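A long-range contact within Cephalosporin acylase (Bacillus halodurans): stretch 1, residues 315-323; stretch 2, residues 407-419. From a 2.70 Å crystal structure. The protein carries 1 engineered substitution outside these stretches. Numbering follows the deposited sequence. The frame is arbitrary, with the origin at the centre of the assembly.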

ATOM      1  N   VAL D 315      21.146 -31.502 -17.620  1.00 39.45           N
ATOM      2  CA  VAL D 315      22.373 -30.803 -17.201  1.00 34.14           C
ATOM      3  C   VAL D 315      23.151 -31.534 -16.111  1.00 35.99           C
ATOM      4  O   VAL D 315      22.631 -31.818 -15.030  1.00 39.03           O
ATOM      5  CB  VAL D 315      22.122 -29.323 -16.811  1.00 32.36           C
ATOM      6  CG1 VAL D 315      23.358 -28.703 -16.176  1.00 28.44           C
ATOM      7  CG2 VAL D 315      21.707 -28.513 -18.036  1.00 26.94           C
ATOM      8  N   THR D 316      24.400 -31.846 -16.446  1.00 37.18           N
ATOM      9  CA  THR D 316      25.363 -32.485 -15.560  1.00 31.68           C
ATOM     10  C   THR D 316      26.767 -32.293 -16.158  1.00 31.76           C
ATOM     11  O   THR D 316      26.930 -31.535 -17.122  1.00 32.23           O
ATOM     12  CB  THR D 316      25.062 -33.984 -15.401  1.00 27.50           C
ATOM     13  OG1 THR D 316      26.040 -34.574 -14.539  1.00 23.51           O
ATOM     14  CG2 THR D 316      25.081 -34.689 -16.753  1.00 27.82           C
ATOM     15  N   GLU D 317      27.769 -32.961 -15.587  1.00 32.19           N
ATOM     16  CA  GLU D 317      29.109 -33.038 -16.195  1.00 36.27           C
ATOM     17  C   GLU D 317      29.013 -33.251 -17.720  1.00 37.28           C
ATOM     18  O   GLU D 317      28.441 -34.254 -18.162  1.00 42.52           O
ATOM     19  CB  GLU D 317      29.916 -34.181 -15.555  1.00 28.73           C
ATOM     20  CG  GLU D 317      31.251 -34.491 -16.223  1.00 40.03           C
ATOM     21  CD  GLU D 317      32.350 -33.547 -15.789  1.00 46.17           C
ATOM     22  OE1 GLU D 317      32.897 -32.833 -16.657  1.00 42.99           O
ATOM     23  OE2 GLU D 317      32.659 -33.510 -14.578  1.00 34.50           O
ATOM     24  N   PRO D 318      29.566 -32.309 -18.520  1.00 41.30           N
ATOM     25  CA  PRO D 318      29.427 -32.259 -19.987  1.00 48.71           C
ATOM     26  C   PRO D 318      29.565 -33.607 -20.698  1.00 54.18           C
ATOM     27  O   PRO D 318      28.810 -33.885 -21.629  1.00 48.88           O
ATOM     28  CB  PRO D 318      30.560 -31.326 -20.406  1.00 48.38           C
ATOM     29  CG  PRO D 318      30.673 -30.381 -19.269  1.00 44.85           C
ATOM     30  CD  PRO D 318      30.385 -31.188 -18.022  1.00 39.95           C
ATOM     31  N   SER D 319      30.504 -34.431 -20.240  1.00 59.01           N
ATOM     32  CA  SER D 319      30.773 -35.737 -20.839  1.00 57.73           C
ATOM     33  C   SER D 319      29.627 -36.731 -20.635  1.00 59.03           C
ATOM     34  O   SER D 319      29.370 -37.567 -21.498  1.00 61.32           O
ATOM     35  CB  SER D 319      32.071 -36.310 -20.274  1.00 55.09           C
ATOM     36  OG  SER D 319      33.090 -35.331 -20.234  1.00 67.22           O
ATOM     37  N   ASP D 320      28.938 -36.630 -19.499  1.00 60.94           N
ATOM     38  CA  ASP D 320      27.829 -37.530 -19.178  1.00 59.38           C
ATOM     39  C   ASP D 320      26.484 -36.998 -19.669  1.00 56.31           C
ATOM     40  O   ASP D 320      25.451 -37.622 -19.415  1.00 57.93           O
ATOM     41  CB  ASP D 320      27.757 -37.807 -17.666  1.00 60.33           C
ATOM     42  CG  ASP D 320      28.863 -38.741 -17.177  1.00 69.11           C
ATOM     43  OD1 ASP D 320      28.541 -39.792 -16.587  1.00 75.18           O
ATOM     44  OD2 ASP D 320      30.053 -38.426 -17.372  1.00 80.81           O
ATOM     45  N   MET D 321      26.496 -35.862 -20.371  1.00 54.32           N
ATOM     46  CA  MET D 321      25.259 -35.243 -20.876  1.00 55.10           C
ATOM     47  C   MET D 321      24.692 -35.978 -22.085  1.00 62.02           C
ATOM     48  O   MET D 321      25.421 -36.319 -23.017  1.00 63.37           O
ATOM     49  CB  MET D 321      25.459 -33.759 -21.196  1.00 55.20           C
ATOM     50  CG  MET D 321      25.395 -32.856 -19.971  1.00 45.25           C
ATOM     51  SD  MET D 321      25.480 -31.094 -20.327  1.00 37.58           S
ATOM     52  CE  MET D 321      24.069 -30.873 -21.420  1.00 35.80           C
ATOM     53  N   SER D 322      23.381 -36.210 -22.055  1.00 69.74           N
ATOM     54  CA  SER D 322      22.696 -36.993 -23.080  1.00 69.95           C
ATOM     55  C   SER D 322      22.429 -36.187 -24.356  1.00 66.24           C
ATOM     56  O   SER D 322      22.596 -36.701 -25.455  1.00 62.84           O
ATOM     57  CB  SER D 322      21.393 -37.562 -22.522  1.00 70.45           C
ATOM     58  OG  SER D 322      20.867 -38.574 -23.356  1.00 80.89           O
ATOM     59  N   VAL D 323      22.000 -34.936 -24.210  1.00 68.11           N
ATOM     60  CA  VAL D 323      21.881 -34.033 -25.355  1.00 67.40           C
ATOM     61  C   VAL D 323      22.978 -32.978 -25.261  1.00 68.26           C
ATOM     62  O   VAL D 323      23.777 -32.995 -24.323  1.00 71.12           O
ATOM     63  CB  VAL D 323      20.484 -33.369 -25.446  1.00 66.26           C
ATOM     64  CG1 VAL D 323      19.421 -34.409 -25.726  1.00 68.83           C
ATOM     65  CG2 VAL D 323      20.157 -32.603 -24.174  1.00 72.16           C
ATOM     66  N   HIS D 407      19.593 -41.755 -14.985  1.00 73.90           N
ATOM     67  CA  HIS D 407      19.623 -40.294 -15.028  1.00 66.29           C
ATOM     68  C   HIS D 407      21.021 -39.845 -15.404  1.00 59.09           C
ATOM     69  O   HIS D 407      21.995 -40.438 -14.957  1.00 61.04           O
ATOM     70  CB  HIS D 407      19.231 -39.691 -13.677  1.00 62.56           C
ATOM     71  CG  HIS D 407      18.843 -38.247 -13.752  1.00 68.81           C
ATOM     72  ND1 HIS D 407      17.538 -37.821 -13.637  1.00 76.97           N
ATOM     73  CD2 HIS D 407      19.585 -37.131 -13.939  1.00 70.67           C
ATOM     74  CE1 HIS D 407      17.494 -36.506 -13.746  1.00 78.81           C
ATOM     75  NE2 HIS D 407      18.724 -36.063 -13.934  1.00 76.45           N
ATOM     76  N   ASP D 408      21.114 -38.798 -16.216  1.00 53.09           N
ATOM     77  CA  ASP D 408      22.400 -38.277 -16.672  1.00 50.38           C
ATOM     78  C   ASP D 408      23.298 -37.749 -15.541  1.00 52.43           C
ATOM     79  O   ASP D 408      24.522 -37.844 -15.624  1.00 55.80           O
ATOM     80  CB  ASP D 408      22.188 -37.184 -17.718  1.00 50.64           C
ATOM     81  CG  ASP D 408      21.454 -37.682 -18.960  1.00 53.30           C
ATOM     82  OD1 ASP D 408      21.534 -38.881 -19.294  1.00 48.63           O
ATOM     83  OD2 ASP D 408      20.789 -36.852 -19.612  1.00 59.33           O
ATOM     84  N   ASN D 409      22.688 -37.190 -14.496  1.00 49.31           N
ATOM     85  CA  ASN D 409      23.413 -36.715 -13.313  1.00 46.49           C
ATOM     86  C   ASN D 409      23.539 -37.800 -12.228  1.00 45.91           C
ATOM     87  O   ASN D 409      23.462 -37.519 -11.025  1.00 44.88           O
ATOM     88  CB  ASN D 409      22.746 -35.449 -12.751  1.00 48.01           C
ATOM     89  CG  ASN D 409      23.616 -34.729 -11.749  1.00 47.70           C
ATOM     90  OD1 ASN D 409      24.671 -34.209 -12.098  1.00 39.24           O
ATOM     91  ND2 ASN D 409      23.182 -34.709 -10.487  1.00 35.99           N
ATOM     92  N   ALA D 410      23.727 -39.045 -12.664  1.00 43.26           N
ATOM     93  CA  ALA D 410      23.945 -40.156 -11.744  1.00 42.40           C
ATOM     94  C   ALA D 410      25.314 -40.039 -11.079  1.00 45.17           C
ATOM     95  O   ALA D 410      26.271 -39.566 -11.696  1.00 50.39           O
ATOM     96  CB  ALA D 410      23.825 -41.470 -12.475  1.00 40.10           C
ATOM     97  N   LEU D 411      25.397 -40.461  -9.821  1.00 43.43           N
ATOM     98  CA  LEU D 411      26.653 -40.413  -9.076  1.00 41.52           C
ATOM     99  C   LEU D 411      27.695 -41.318  -9.708  1.00 45.05           C
ATOM    100  O   LEU D 411      27.466 -42.509  -9.911  1.00 53.31           O
ATOM    101  CB  LEU D 411      26.435 -40.806  -7.615  1.00 40.72           C
ATOM    102  CG  LEU D 411      27.639 -41.031  -6.699  1.00 36.89           C
ATOM    103  CD1 LEU D 411      28.500 -39.792  -6.570  1.00 30.80           C
ATOM    104  CD2 LEU D 411      27.156 -41.474  -5.327  1.00 40.48           C
ATOM    105  N   LYS D 412      28.836 -40.723 -10.024  1.00 48.52           N
ATOM    106  CA  LYS D 412      29.970 -41.430 -10.584  1.00 54.88           C
ATOM    107  C   LYS D 412      31.209 -40.899  -9.867  1.00 53.07           C
ATOM    108  O   LYS D 412      31.248 -39.724  -9.501  1.00 54.53           O
ATOM    109  CB  LYS D 412      30.066 -41.140 -12.082  1.00 58.68           C
ATOM    110  CG  LYS D 412      30.407 -42.337 -12.954  1.00 80.71           C
ATOM    111  CD  LYS D 412      29.153 -42.972 -13.547  1.00 95.54           C
ATOM    112  CE  LYS D 412      29.514 -43.958 -14.647  1.00106.19           C
ATOM    113  NZ  LYS D 412      28.332 -44.347 -15.454  1.00105.69           N
ATOM    114  N   PRO D 413      32.213 -41.762  -9.627  1.00 53.37           N
ATOM    115  CA  PRO D 413      33.453 -41.280  -9.023  1.00 48.20           C
ATOM    116  C   PRO D 413      34.165 -40.310  -9.948  1.00 43.61           C
ATOM    117  O   PRO D 413      34.246 -40.563 -11.146  1.00 43.49           O
ATOM    118  CB  PRO D 413      34.286 -42.554  -8.857  1.00 49.05           C
ATOM    119  CG  PRO D 413      33.702 -43.537  -9.808  1.00 50.88           C
ATOM    120  CD  PRO D 413      32.245 -43.215  -9.866  1.00 53.50           C
ATOM    121  N   GLY D 414      34.635 -39.193  -9.398  1.00 44.62           N
ATOM    122  CA  GLY D 414      35.398 -38.211 -10.164  1.00 45.06           C
ATOM    123  C   GLY D 414      34.563 -37.362 -11.093  1.00 43.08           C
ATOM    124  O   GLY D 414      35.090 -36.693 -11.974  1.00 43.66           O
ATOM    125  N   LYS D 415      33.254 -37.392 -10.892  1.00 42.61           N
ATOM    126  CA  LYS D 415      32.325 -36.611 -11.693  1.00 41.38           C
ATOM    127  C   LYS D 415      31.866 -35.416 -10.864  1.00 38.22           C
ATOM    128  O   LYS D 415      31.713 -35.533  -9.652  1.00 38.82           O
ATOM    129  CB  LYS D 415      31.139 -37.494 -12.071  1.00 40.86           C
ATOM    130  CG  LYS D 415      30.003 -36.795 -12.799  1.00 44.60           C
ATOM    131  CD  LYS D 415      28.807 -37.726 -12.932  1.00 38.49           C
ATOM    132  CE  LYS D 415      27.811 -37.206 -13.938  1.00 41.49           C
ATOM    133  NZ  LYS D 415      26.598 -38.038 -13.982  1.00 37.16           N
ATOM    134  N   ARG D 416      31.665 -34.261 -11.489  1.00 36.65           N
ATOM    135  CA  ARG D 416      31.048 -33.151 -10.760  1.00 44.96           C
ATOM    136  C   ARG D 416      29.575 -32.993 -11.141  1.00 43.28           C
ATOM    137  O   ARG D 416      29.194 -33.220 -12.295  1.00 36.29           O
ATOM    138  CB  ARG D 416      31.840 -31.853 -10.918  1.00 43.39           C
ATOM    139  CG  ARG D 416      32.129 -31.505 -12.338  1.00 36.72           C
ATOM    140  CD  ARG D 416      33.585 -31.156 -12.536  1.00 30.68           C
ATOM    141  NE  ARG D 416      33.862 -31.021 -13.963  1.00 37.48           N
ATOM    142  CZ  ARG D 416      34.281 -29.901 -14.543  1.00 38.97           C
ATOM    143  NH1 ARG D 416      34.496 -28.809 -13.813  1.00 50.23           N
ATOM    144  NH2 ARG D 416      34.496 -29.873 -15.849  1.00 37.50           N
ATOM    145  N   THR D 417      28.755 -32.630 -10.154  1.00 40.51           N
ATOM    146  CA  THR D 417      27.299 -32.679 -10.298  1.00 37.60           C
ATOM    147  C   THR D 417      26.669 -31.406 -10.856  1.00 39.90           C
ATOM    148  O   THR D 417      27.306 -30.346 -10.897  1.00 43.69           O
ATOM    149  CB  THR D 417      26.612 -32.974  -8.951  1.00 34.18           C
ATOM    150  OG1 THR D 417      25.193 -32.952  -9.131  1.00 22.79           O
ATOM    151  CG2 THR D 417      27.014 -31.944  -7.904  1.00 26.44           C
ATOM    152  N   TYR D 418      25.415 -31.550 -11.294  1.00 34.53           N
ATOM    153  CA  TYR D 418      24.488 -30.450 -11.494  1.00 34.09           C
ATOM    154  C   TYR D 418      24.668 -29.475 -10.341  1.00 35.01           C
ATOM    155  O   TYR D 418      24.504 -29.843  -9.172  1.00 37.51           O
ATOM    156  CB  TYR D 418      23.059 -31.004 -11.510  1.00 39.75           C
ATOM    157  CG  TYR D 418      21.948 -29.997 -11.712  1.00 33.17           C
ATOM    158  CD1 TYR D 418      21.393 -29.315 -10.638  1.00 32.18           C
ATOM    159  CD2 TYR D 418      21.422 -29.755 -12.978  1.00 34.60           C
ATOM    160  CE1 TYR D 418      20.370 -28.396 -10.819  1.00 41.57           C
ATOM    161  CE2 TYR D 418      20.395 -28.842 -13.174  1.00 41.25           C
ATOM    162  CZ  TYR D 418      19.873 -28.166 -12.088  1.00 44.33           C
ATOM    163  OH  TYR D 418      18.854 -27.264 -12.272  1.00 40.00           O
ATOM    164  N   HIS D 419      25.013 -28.235 -10.680  1.00 31.64           N
ATOM    165  CA  HIS D 419      25.374 -27.221  -9.688  1.00 32.79           C
ATOM    166  C   HIS D 419      24.394 -26.059  -9.737  1.00 29.83           C
ATOM    167  O   HIS D 419      24.074 -25.572 -10.813  1.00 33.70           O
ATOM    168  CB  HIS D 419      26.794 -26.717  -9.952  1.00 29.29           C
ATOM    169  CG  HIS D 419      27.615 -26.557  -8.714  1.00 25.84           C
ATOM    170  ND1 HIS D 419      27.485 -25.474  -7.871  1.00 34.66           N
ATOM    171  CD2 HIS D 419      28.577 -27.338  -8.176  1.00 32.04           C
ATOM    172  CE1 HIS D 419      28.335 -25.596  -6.868  1.00 41.44           C
ATOM    173  NE2 HIS D 419      29.009 -26.720  -7.027  1.00 34.55           N
TER

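Neither stretch contains a regular helix or strand. Every hydrogen bond between them involves at least one side chain. Stretch 2 opens with a type I beta turn from His-407 to Ala-410. Asp-408 sits in this turn and points toward stretch 1. Its CB packs against Asp-320 O at 3.7 Å, and its OD2 lies 3.1 Å from Ser-322 CB. The methyl CG2 of Thr-316 lies 3.4 Å from Asp-408 O.

Asn-409 is buried and works through its amide. Its OD1 accepts a hydrogen bond from Thr-316 OG1 at 2.8 Å. The same oxygen accepts one from Tyr-418 N at 2.9 Å. One atom thus ties stretch 1 to two parts of stretch 2. Asn-409 ND2 donates to Thr-417 OG1 at 3.0 Å.

A type II turn from Lys-412 to Lys-415 follows. Gly-414 has a positive phi there, which favours glycine. Lys-415 then extends its chain, with all four chi angles t. Its NZ donates to Asp-408 O at 2.7 Å and to Ala-410 O at 2.8 Å, bracing the first turn. Asp-320 OD1 is 3.7 Å from Lys-415 NZ, a long salt bridge. Along the way, Lys-415 CG packs on Glu-317 CB at 3.8 Å.

Arg-416 makes the closer salt bridge. Its NE donates to Glu-317 OE2 at 2.8 Å, and this oxygen lies at the edge of the guanidinium, near its plane. Glu-317 OE1 receives only weak hydrogen bonds, from Arg-416 NE at 3.4 Å and Arg-416 NH2 at 3.5 Å. A further weak bond runs from Arg-416 N to Glu-317 OE2 at 3.3 Å.

The side chain of Thr-417 points away. At Tyr-418, CD2 meets Val-315 CG1 at 3.9 Å, an apolar contact. Val-315 O approaches the ring edge, 3.2 Å from Tyr-418 CD2.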